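Local coordinates for microcin B17-processing protein McbC (Escherichia coli str. K-12 substr. MG1655, PDB 6GRH) that acts as the FMN-dependent oxidoreductase needed to process the inactive microcin B17 precursor into the active peptide antibiotic, at residues D[95-108]-D[217-230]. Numbering follows the deposited sequence.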
loop_
_atom_site.group_PDB
_atom_site.type_symbol
_atom_site.label_atom_id
_atom_site.label_comp_id
_atom_site.label_asym_id
_atom_site.label_seq_id
_atom_site.Cartn_x
_atom_site.Cartn_y
_atom_site.Cartn_z
ATOM N N LEU D 95 -30.737 32.363 14.010
ATOM C CA LEU D 95 -31.193 31.015 13.647
ATOM C C LEU D 95 -31.477 30.260 14.937
ATOM O O LEU D 95 -30.598 30.138 15.784
ATOM C CB LEU D 95 -30.138 30.266 12.819
ATOM C CG LEU D 95 -30.509 28.799 12.473
ATOM C CD1 LEU D 95 -31.685 28.763 11.508
ATOM C CD2 LEU D 95 -29.355 28.024 11.902
ATOM N N SER D 96 -32.693 29.747 15.078
ATOM C CA SER D 96 -33.129 29.138 16.337
ATOM C C SER D 96 -32.618 27.707 16.452
ATOM O O SER D 96 -32.412 27.029 15.437
ATOM C CB SER D 96 -34.655 29.127 16.429
ATOM O OG SER D 96 -35.184 28.152 15.547
ATOM N N ILE D 97 -32.423 27.249 17.686
ATOM C CA ILE D 97 -32.151 25.825 17.945
ATOM C C ILE D 97 -33.271 24.920 17.414
ATOM O O ILE D 97 -33.008 23.785 17.016
ATOM C CB ILE D 97 -31.890 25.508 19.446
ATOM C CG1 ILE D 97 -33.055 25.960 20.358
ATOM C CG2 ILE D 97 -30.573 26.122 19.905
ATOM C CD1 ILE D 97 -32.930 25.492 21.790
ATOM N N ARG D 98 -34.502 25.443 17.393
ATOM C CA ARG D 98 -35.678 24.743 16.843
ATOM C C ARG D 98 -35.480 24.302 15.387
ATOM O O ARG D 98 -35.842 23.192 15.011
ATOM C CB ARG D 98 -36.935 25.625 16.984
ATOM N N THR D 99 -34.869 25.160 14.585
ATOM C CA THR D 99 -34.558 24.840 13.195
ATOM C C THR D 99 -33.505 23.731 13.083
ATOM O O THR D 99 -33.635 22.809 12.263
ATOM C CB THR D 99 -34.108 26.099 12.439
ATOM O OG1 THR D 99 -35.186 27.031 12.420
ATOM C CG2 THR D 99 -33.703 25.787 10.995
ATOM N N ILE D 100 -32.478 23.802 13.922
ATOM C CA ILE D 100 -31.385 22.817 13.882
ATOM C C ILE D 100 -31.899 21.446 14.377
ATOM O O ILE D 100 -31.608 20.408 13.775
ATOM C CB ILE D 100 -30.150 23.304 14.682
ATOM C CG1 ILE D 100 -29.623 24.640 14.114
ATOM C CG2 ILE D 100 -29.052 22.259 14.664
ATOM C CD1 ILE D 100 -28.566 25.329 14.960
ATOM N N GLU D 101 -32.694 21.463 15.448
ATOM C CA GLU D 101 -33.362 20.253 15.956
ATOM C C GLU D 101 -34.238 19.563 14.914
ATOM O O GLU D 101 -34.227 18.348 14.812
ATOM C CB GLU D 101 -34.203 20.585 17.185
ATOM C CG GLU D 101 -33.375 20.872 18.429
ATOM C CD GLU D 101 -34.179 21.446 19.572
ATOM O OE1 GLU D 101 -35.426 21.465 19.481
ATOM O OE2 GLU D 101 -33.557 21.890 20.560
ATOM N N LYS D 102 -34.983 20.351 14.147
ATOM C CA LYS D 102 -35.788 19.852 13.040
ATOM C C LYS D 102 -34.931 19.159 11.995
ATOM O O LYS D 102 -35.310 18.102 11.480
ATOM C CB LYS D 102 -36.533 20.983 12.336
ATOM C CG LYS D 102 -37.876 21.326 12.892
ATOM C CD LYS D 102 -38.620 22.194 11.891
ATOM C CE LYS D 102 -39.747 22.964 12.543
ATOM N NZ LYS D 102 -40.456 23.747 11.489
ATOM N N LEU D 103 -33.801 19.771 11.651
ATOM C CA LEU D 103 -32.885 19.142 10.690
ATOM C C LEU D 103 -32.445 17.761 11.181
ATOM O O LEU D 103 -32.530 16.789 10.447
ATOM C CB LEU D 103 -31.660 20.019 10.424
ATOM C CG LEU D 103 -30.617 19.442 9.475
ATOM C CD1 LEU D 103 -31.223 19.219 8.097
ATOM C CD2 LEU D 103 -29.420 20.375 9.412
ATOM N N LEU D 104 -31.999 17.705 12.432
ATOM C CA LEU D 104 -31.350 16.531 12.985
ATOM C C LEU D 104 -32.307 15.341 13.094
ATOM O O LEU D 104 -31.999 14.257 12.594
ATOM C CB LEU D 104 -30.715 16.847 14.350
ATOM C CG LEU D 104 -29.522 17.821 14.331
ATOM C CD1 LEU D 104 -29.192 18.266 15.743
ATOM C CD2 LEU D 104 -28.294 17.226 13.668
ATOM N N VAL D 105 -33.466 15.556 13.720
ATOM C CA VAL D 105 -34.430 14.448 13.941
ATOM C C VAL D 105 -35.018 13.926 12.621
ATOM O O VAL D 105 -35.096 12.730 12.424
ATOM C CB VAL D 105 -35.540 14.774 14.965
ATOM C CG1 VAL D 105 -34.924 15.144 16.309
ATOM C CG2 VAL D 105 -36.506 15.840 14.461
ATOM N N ASN D 106 -35.325 14.821 11.683
ATOM C CA ASN D 106 -35.838 14.381 10.378
ATOM C C ASN D 106 -34.805 13.685 9.490
ATOM O O ASN D 106 -35.125 12.676 8.869
ATOM C CB ASN D 106 -36.483 15.552 9.644
ATOM C CG ASN D 106 -37.806 15.941 10.259
ATOM O OD1 ASN D 106 -38.827 15.261 10.042
ATOM N ND2 ASN D 106 -37.797 17.005 11.070
ATOM N N ALA D 107 -33.570 14.204 9.442
ATOM C CA ALA D 107 -32.519 13.597 8.629
ATOM C C ALA D 107 -32.011 12.266 9.150
ATOM O O ALA D 107 -31.665 11.409 8.344
ATOM C CB ALA D 107 -31.333 14.550 8.447
ATOM N N PHE D 108 -31.930 12.108 10.474
ATOM C CA PHE D 108 -31.143 11.008 11.078
ATOM C C PHE D 108 -31.896 10.080 12.045
ATOM O O PHE D 108 -31.344 9.041 12.457
ATOM C CB PHE D 108 -29.907 11.579 11.802
ATOM C CG PHE D 108 -29.117 12.551 10.984
ATOM C CD1 PHE D 108 -28.670 12.211 9.705
ATOM C CD2 PHE D 108 -28.800 13.807 11.479
ATOM C CE1 PHE D 108 -27.958 13.114 8.934
ATOM C CE2 PHE D 108 -28.072 14.704 10.715
ATOM C CZ PHE D 108 -27.647 14.367 9.449
ATOM N N MET D 217 -26.430 9.788 4.485
ATOM C CA MET D 217 -26.743 10.678 5.598
ATOM C C MET D 217 -26.790 12.128 5.156
ATOM O O MET D 217 -27.779 12.813 5.419
ATOM C CB MET D 217 -25.789 10.488 6.761
ATOM C CG MET D 217 -25.905 9.101 7.350
ATOM S SD MET D 217 -24.544 8.717 8.445
ATOM C CE MET D 217 -24.882 9.852 9.783
ATOM N N TYR D 218 -25.756 12.619 4.475
ATOM C CA TYR D 218 -25.809 14.021 4.071
ATOM C C TYR D 218 -26.923 14.282 3.046
ATOM O O TYR D 218 -27.441 15.399 2.972
ATOM C CB TYR D 218 -24.453 14.588 3.645
ATOM C CG TYR D 218 -23.841 14.145 2.328
ATOM C CD1 TYR D 218 -24.478 14.345 1.114
ATOM C CD2 TYR D 218 -22.550 13.608 2.305
ATOM C CE1 TYR D 218 -23.869 13.961 -0.080
ATOM C CE2 TYR D 218 -21.928 13.233 1.116
ATOM C CZ TYR D 218 -22.582 13.420 -0.072
ATOM O OH TYR D 218 -21.977 13.027 -1.245
ATOM N N GLN D 219 -27.300 13.257 2.283
ATOM C CA GLN D 219 -28.366 13.403 1.304
ATOM C C GLN D 219 -29.716 13.621 1.985
ATOM O O GLN D 219 -30.481 14.471 1.561
ATOM C CB GLN D 219 -28.427 12.193 0.364
ATOM C CG GLN D 219 -29.434 12.318 -0.781
ATOM C CD GLN D 219 -29.216 13.513 -1.713
ATOM O OE1 GLN D 219 -28.129 14.116 -1.754
ATOM N NE2 GLN D 219 -30.276 13.870 -2.474
ATOM N N ASN D 220 -29.995 12.869 3.042
ATOM C CA ASN D 220 -31.171 13.133 3.887
ATOM C C ASN D 220 -31.177 14.568 4.413
ATOM O O ASN D 220 -32.236 15.218 4.472
ATOM C CB ASN D 220 -31.237 12.173 5.082
ATOM C CG ASN D 220 -31.981 10.903 4.772
ATOM O OD1 ASN D 220 -32.291 10.628 3.618
ATOM N ND2 ASN D 220 -32.257 10.102 5.816
ATOM N N ALA D 221 -30.005 15.033 4.817
ATOM C CA ALA D 221 -29.843 16.396 5.296
ATOM C C ALA D 221 -30.087 17.444 4.198
ATOM O O ALA D 221 -30.728 18.444 4.463
ATOM C CB ALA D 221 -28.492 16.583 5.953
ATOM N N VAL D 222 -29.612 17.196 2.981
ATOM C CA VAL D 222 -29.935 18.033 1.795
ATOM C C VAL D 222 -31.440 18.148 1.600
ATOM O O VAL D 222 -31.984 19.255 1.442
ATOM C CB VAL D 222 -29.296 17.484 0.491
ATOM C CG1 VAL D 222 -29.826 18.198 -0.748
ATOM C CG2 VAL D 222 -27.771 17.598 0.540
ATOM N N LEU D 223 -32.105 17.000 1.613
ATOM C CA LEU D 223 -33.537 16.935 1.366
ATOM C C LEU D 223 -34.334 17.589 2.506
ATOM O O LEU D 223 -35.236 18.357 2.248
ATOM C CB LEU D 223 -33.981 15.496 1.115
ATOM C CG LEU D 223 -33.364 14.807 -0.108
ATOM C CD1 LEU D 223 -33.749 13.328 -0.117
ATOM C CD2 LEU D 223 -33.743 15.501 -1.409
ATOM N N VAL D 224 -33.957 17.328 3.753
ATOM C CA VAL D 224 -34.641 17.928 4.896
ATOM C C VAL D 224 -34.407 19.454 4.905
ATOM O O VAL D 224 -35.355 20.229 5.088
ATOM C CB VAL D 224 -34.217 17.247 6.222
ATOM C CG1 VAL D 224 -34.752 17.989 7.439
ATOM C CG2 VAL D 224 -34.693 15.783 6.247
ATOM N N ALA D 225 -33.163 19.871 4.662
ATOM C CA ALA D 225 -32.799 21.301 4.612
ATOM C C ALA D 225 -33.591 22.093 3.568
ATOM O O ALA D 225 -34.076 23.202 3.852
ATOM C CB ALA D 225 -31.312 21.448 4.357
ATOM N N ASP D 226 -33.748 21.511 2.383
ATOM C CA ASP D 226 -34.598 22.095 1.337
ATOM C C ASP D 226 -36.040 22.294 1.805
ATOM O O ASP D 226 -36.649 23.282 1.455
ATOM C CB ASP D 226 -34.604 21.249 0.052
ATOM C CG ASP D 226 -33.342 21.424 -0.803
ATOM O OD1 ASP D 226 -32.237 21.750 -0.304
ATOM O OD2 ASP D 226 -33.450 21.194 -2.017
ATOM N N GLN D 227 -36.580 21.352 2.574
ATOM C CA GLN D 227 -37.965 21.450 3.056
ATOM C C GLN D 227 -38.178 22.447 4.177
ATOM O O GLN D 227 -39.303 22.916 4.347
ATOM C CB GLN D 227 -38.492 20.110 3.534
ATOM C CG GLN D 227 -38.529 19.035 2.470
ATOM C CD GLN D 227 -38.972 17.710 3.046
ATOM O OE1 GLN D 227 -40.132 17.550 3.394
ATOM N NE2 GLN D 227 -38.062 16.774 3.163
ATOM N N ILE D 228 -37.142 22.757 4.949
ATOM C CA ILE D 228 -37.279 23.682 6.085
ATOM C C ILE D 228 -36.710 25.075 5.815
ATOM O O ILE D 228 -36.614 25.884 6.738
ATOM C CB ILE D 228 -36.738 23.087 7.422
ATOM C CG1 ILE D 228 -35.218 22.848 7.393
ATOM C CG2 ILE D 228 -37.459 21.784 7.753
ATOM C CD1 ILE D 228 -34.654 22.496 8.754
ATOM N N GLY D 229 -36.364 25.364 4.561
ATOM C CA GLY D 229 -35.910 26.696 4.179
ATOM C C GLY D 229 -34.479 27.057 4.553
ATOM O O GLY D 229 -34.176 28.247 4.684
ATOM N N LEU D 230 -33.614 26.053 4.750
ATOM C CA LEU D 230 -32.186 26.280 4.938
ATOM C C LEU D 230 -31.488 26.044 3.610
ATOM O O LEU D 230 -31.938 25.231 2.805
ATOM C CB LEU D 230 -31.577 25.311 5.955
ATOM C CG LEU D 230 -31.717 25.565 7.438
ATOM C CD1 LEU D 230 -31.080 24.401 8.179
ATOM C CD2 LEU D 230 -31.076 26.880 7.849
#
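The Phe108 ring meets Met217 and Ala221 where two helices come closest in a buried contact. Ala107 CB sits over the centre of one ring face. At the rim, Met217 O lies near the ring plane, 3.5 Å from Phe108 CE1, and Leu104 CD2 is also in plane. Ala221 CB approaches the ring obliquely.

The amide of Asn220 provides the polar link. Its ND2 donates to Ala107 O over 2.9 Å, nearly straight at 162°. The acceptor lies close to the amide plane, while the donor is tilted from the carbonyl plane. Asn220 OD1 accepts from Gln219 NE2 of the second subunit, so both ends of this buried amide are bonded. The Asn106 amide instead turns back to Lys102 O, and its OD1 accepts from Phe78 N and Ser79 OG of the second subunit.

Val224 fits between Leu103, Asn106 and Ala107. Its CG1 lies 3.7 Å from Asn106 CB, and CG2 touches the backbone at Ala107 N. Leu103 has CG anti to its backbone N (chi1 178°), which brings CD1 against Ala221 O and, 3.8 Å away, Val224 CG1. Ile228 lays CD1 against Thr99 O. Thr99 CG2 and the end of Leu230 meet tip to tip. The Leu95 and Leu230 side chains cross at about a right angle, touching through Leu95 CD1 and Leu230 CD2.

The axes approach to 8.5 Å and run at 130° to each other. The CA atoms of Ala107 and Asn220 are 5.0 Å apart, the closest pair, and the Ala107 and Ala221 methyls touch beside them. Phe108 and Ala221 also rest on Tyr191 of strand 187-194, and Leu103 on Phe262 of strand 254-263. Tyr218, next to Met217, touches FMN. This is helix packing over the antiparallel sheet of the nitroreductase fold, whose subunits pair.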